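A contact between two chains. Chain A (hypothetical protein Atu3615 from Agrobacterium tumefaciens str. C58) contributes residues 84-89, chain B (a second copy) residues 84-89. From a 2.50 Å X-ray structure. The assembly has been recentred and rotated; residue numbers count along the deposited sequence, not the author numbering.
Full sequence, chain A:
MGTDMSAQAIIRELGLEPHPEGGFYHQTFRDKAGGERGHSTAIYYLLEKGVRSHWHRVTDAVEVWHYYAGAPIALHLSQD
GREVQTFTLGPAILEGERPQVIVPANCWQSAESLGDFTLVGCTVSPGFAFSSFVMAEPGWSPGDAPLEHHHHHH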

ATOM      1  N   VAL A  84      -9.913  -1.752   2.331  1.00 37.30           N
ATOM      2  CA  VAL A  84      -8.685  -1.866   3.098  1.00 35.60           C
ATOM      3  C   VAL A  84      -7.458  -2.018   2.177  1.00 33.25           C
ATOM      4  O   VAL A  84      -7.514  -2.680   1.140  1.00 32.46           O
ATOM      5  CB  VAL A  84      -8.775  -3.040   4.132  1.00 36.05           C
ATOM      6  CG1 VAL A  84      -9.361  -4.274   3.475  1.00 38.90           C
ATOM      7  CG2 VAL A  84      -7.393  -3.346   4.712  1.00 33.48           C
ATOM      8  N   GLN A  85      -6.369  -1.363   2.563  1.00 30.99           N
ATOM      9  CA  GLN A  85      -5.113  -1.380   1.821  1.00 29.31           C
ATOM     10  C   GLN A  85      -4.022  -1.857   2.773  1.00 27.92           C
ATOM     11  O   GLN A  85      -4.092  -1.620   3.984  1.00 24.91           O
ATOM     12  CB  GLN A  85      -4.771   0.025   1.325  1.00 30.53           C
ATOM     13  CG  GLN A  85      -5.881   0.691   0.531  1.00 33.72           C
ATOM     14  CD  GLN A  85      -6.135   2.117   0.990  1.00 38.06           C
ATOM     15  OE1 GLN A  85      -5.310   3.013   0.762  1.00 36.41           O
ATOM     16  NE2 GLN A  85      -7.281   2.334   1.659  1.00 38.41           N
ATOM     17  N   THR A  86      -3.010  -2.519   2.226  1.00 26.53           N
ATOM     18  CA  THR A  86      -1.925  -3.040   3.045  1.00 24.18           C
ATOM     19  C   THR A  86      -0.572  -2.668   2.472  1.00 24.10           C
ATOM     20  O   THR A  86      -0.265  -2.956   1.313  1.00 25.60           O
ATOM     21  CB  THR A  86      -2.019  -4.574   3.174  1.00 23.39           C
ATOM     22  OG1 THR A  86      -3.244  -4.917   3.836  1.00 20.12           O
ATOM     23  CG2 THR A  86      -0.833  -5.123   3.979  1.00 23.59           C
ATOM     24  N   PHE A  87       0.241  -2.023   3.294  1.00 24.03           N
ATOM     25  CA  PHE A  87       1.561  -1.606   2.861  1.00 24.00           C
ATOM     26  C   PHE A  87       2.620  -2.312   3.681  1.00 23.18           C
ATOM     27  O   PHE A  87       2.457  -2.512   4.879  1.00 25.15           O
ATOM     28  CB  PHE A  87       1.705  -0.087   3.024  1.00 24.95           C
ATOM     29  CG  PHE A  87       0.615   0.692   2.352  1.00 28.16           C
ATOM     30  CD1 PHE A  87       0.536   0.747   0.958  1.00 28.87           C
ATOM     31  CD2 PHE A  87      -0.359   1.340   3.107  1.00 27.51           C
ATOM     32  CE1 PHE A  87      -0.503   1.440   0.325  1.00 27.41           C
ATOM     33  CE2 PHE A  87      -1.399   2.033   2.484  1.00 26.94           C
ATOM     34  CZ  PHE A  87      -1.469   2.083   1.092  1.00 27.09           C
ATOM     35  N   THR A  88       3.695  -2.718   3.027  1.00 21.37           N
ATOM     36  CA  THR A  88       4.781  -3.358   3.732  1.00 19.95           C
ATOM     37  C   THR A  88       5.729  -2.228   4.113  1.00 19.65           C
ATOM     38  O   THR A  88       6.350  -1.596   3.260  1.00 18.60           O
ATOM     39  CB  THR A  88       5.493  -4.404   2.850  1.00 19.22           C
ATOM     40  OG1 THR A  88       4.569  -5.454   2.531  1.00 24.27           O
ATOM     41  CG2 THR A  88       6.658  -5.029   3.598  1.00 19.44           C
ATOM     42  N   LEU A  89       5.789  -1.953   5.406  1.00 19.37           N
ATOM     43  CA  LEU A  89       6.635  -0.903   5.947  1.00 20.26           C
ATOM     44  C   LEU A  89       7.990  -1.509   6.242  1.00 20.00           C
ATOM     45  O   LEU A  89       8.094  -2.407   7.066  1.00 19.23           O
ATOM     46  CB  LEU A  89       6.028  -0.374   7.242  1.00 21.82           C
ATOM     47  CG  LEU A  89       6.841   0.686   7.985  1.00 24.19           C
ATOM     48  CD1 LEU A  89       6.864   1.971   7.178  1.00 22.15           C
ATOM     49  CD2 LEU A  89       6.230   0.911   9.358  1.00 22.51           C
TER
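Chain B, residues 84-89: VQTFTL

The contact is a crossing of two identical β-strands, packed through their phenylalanine side chains rather than joined by backbone hydrogen bonds. In chain B, residues 85-89 are extended, with phi between -116° and -89° and psi between 101° and 146°, and V84(B) precedes the strand as loop. This strand runs almost at right angles to its counterpart in chain A, at a crossing angle of 97°, and the axes approach to 6.2 Å. No hydrogen bond links the stretches, so the strands do not extend one sheet across this contact.

The crossing centres on F87(B), whose CA lies 5.7 Å from the CA of F87(A). The two rings form an oblique aromatic pair, with centroids 5.5 Å apart and planes at 57°; CE1 of F87(A) is 4.0 Å from CD2 of F87(B). The side chains differ in rotamer: chi1 is m in F87(A) but lies between wells, at -142°, in F87(B). The carbonyl O of T86(A) sits over one face of the F87(B) ring, 3.1 Å from its CE1, whereas O of T86(B) meets the edge of the F87(A) ring, 3.4 Å from its CD1. Two residues before each phenylalanine, the glutamines contact the rings of the partner chain: OE1 of Q85(B) lies 3.7 Å from CZ of F87(A), and CB of Q85(A) lies 3.8 Å from CE2 of F87(B).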

ATOM      1  N   VAL B  84       2.940   9.442  -3.403  1.00 36.92           N
ATOM      2  CA  VAL B  84       2.705   8.137  -3.988  1.00 33.61           C
ATOM      3  C   VAL B  84       2.734   7.039  -2.943  1.00 31.58           C
ATOM      4  O   VAL B  84       3.487   7.116  -1.978  1.00 33.15           O
ATOM      5  CB  VAL B  84       3.767   7.838  -5.067  1.00 34.60           C
ATOM      6  CG1 VAL B  84       5.132   8.093  -4.515  1.00 35.14           C
ATOM      7  CG2 VAL B  84       3.660   6.395  -5.536  1.00 35.42           C
ATOM      8  N   GLN B  85       1.914   6.013  -3.156  1.00 29.75           N
ATOM      9  CA  GLN B  85       1.816   4.859  -2.258  1.00 28.67           C
ATOM     10  C   GLN B  85       2.284   3.599  -2.996  1.00 25.12           C
ATOM     11  O   GLN B  85       1.903   3.369  -4.135  1.00 23.37           O
ATOM     12  CB  GLN B  85       0.366   4.674  -1.820  1.00 31.59           C
ATOM     13  CG  GLN B  85      -0.363   5.987  -1.601  1.00 36.23           C
ATOM     14  CD  GLN B  85      -1.862   5.809  -1.565  1.00 39.65           C
ATOM     15  OE1 GLN B  85      -2.412   5.268  -0.600  1.00 40.43           O
ATOM     16  NE2 GLN B  85      -2.537   6.256  -2.628  1.00 38.71           N
ATOM     17  N   THR B  86       3.100   2.782  -2.344  1.00 23.98           N
ATOM     18  CA  THR B  86       3.607   1.579  -2.981  1.00 22.89           C
ATOM     19  C   THR B  86       3.006   0.329  -2.381  1.00 23.38           C
ATOM     20  O   THR B  86       3.108   0.076  -1.179  1.00 22.72           O
ATOM     21  CB  THR B  86       5.144   1.511  -2.898  1.00 24.84           C
ATOM     22  OG1 THR B  86       5.693   2.669  -3.542  1.00 26.06           O
ATOM     23  CG2 THR B  86       5.681   0.255  -3.598  1.00 23.08           C
ATOM     24  N   PHE B  87       2.390  -0.464  -3.246  1.00 24.16           N
ATOM     25  CA  PHE B  87       1.713  -1.684  -2.843  1.00 24.57           C
ATOM     26  C   PHE B  87       2.444  -2.899  -3.403  1.00 23.81           C
ATOM     27  O   PHE B  87       3.017  -2.844  -4.495  1.00 25.40           O
ATOM     28  CB  PHE B  87       0.284  -1.649  -3.397  1.00 27.64           C
ATOM     29  CG  PHE B  87      -0.749  -2.220  -2.479  1.00 34.65           C
ATOM     30  CD1 PHE B  87      -0.643  -3.540  -2.001  1.00 37.72           C
ATOM     31  CD2 PHE B  87      -1.863  -1.461  -2.115  1.00 36.13           C
ATOM     32  CE1 PHE B  87      -1.634  -4.098  -1.173  1.00 36.15           C
ATOM     33  CE2 PHE B  87      -2.868  -2.008  -1.286  1.00 39.21           C
ATOM     34  CZ  PHE B  87      -2.752  -3.333  -0.812  1.00 35.60           C
ATOM     35  N   THR B  88       2.446  -3.990  -2.651  1.00 20.33           N
ATOM     36  CA  THR B  88       3.061  -5.211  -3.128  1.00 18.20           C
ATOM     37  C   THR B  88       1.867  -6.087  -3.515  1.00 17.40           C
ATOM     38  O   THR B  88       1.126  -6.556  -2.665  1.00 15.75           O
ATOM     39  CB  THR B  88       3.922  -5.882  -2.032  1.00 18.25           C
ATOM     40  OG1 THR B  88       5.005  -5.017  -1.681  1.00 16.20           O
ATOM     41  CG2 THR B  88       4.516  -7.171  -2.529  1.00 16.43           C
ATOM     42  N   LEU B  89       1.669  -6.262  -4.817  1.00 18.19           N
ATOM     43  CA  LEU B  89       0.561  -7.052  -5.345  1.00 19.46           C
ATOM     44  C   LEU B  89       0.982  -8.514  -5.466  1.00 19.25           C
ATOM     45  O   LEU B  89       1.689  -8.900  -6.400  1.00 19.15           O
ATOM     46  CB  LEU B  89       0.155  -6.499  -6.716  1.00 19.94           C
ATOM     47  CG  LEU B  89      -0.953  -7.202  -7.507  1.00 22.08           C
ATOM     48  CD1 LEU B  89      -2.318  -6.995  -6.821  1.00 20.19           C
ATOM     49  CD2 LEU B  89      -0.968  -6.632  -8.922  1.00 21.16           C
TER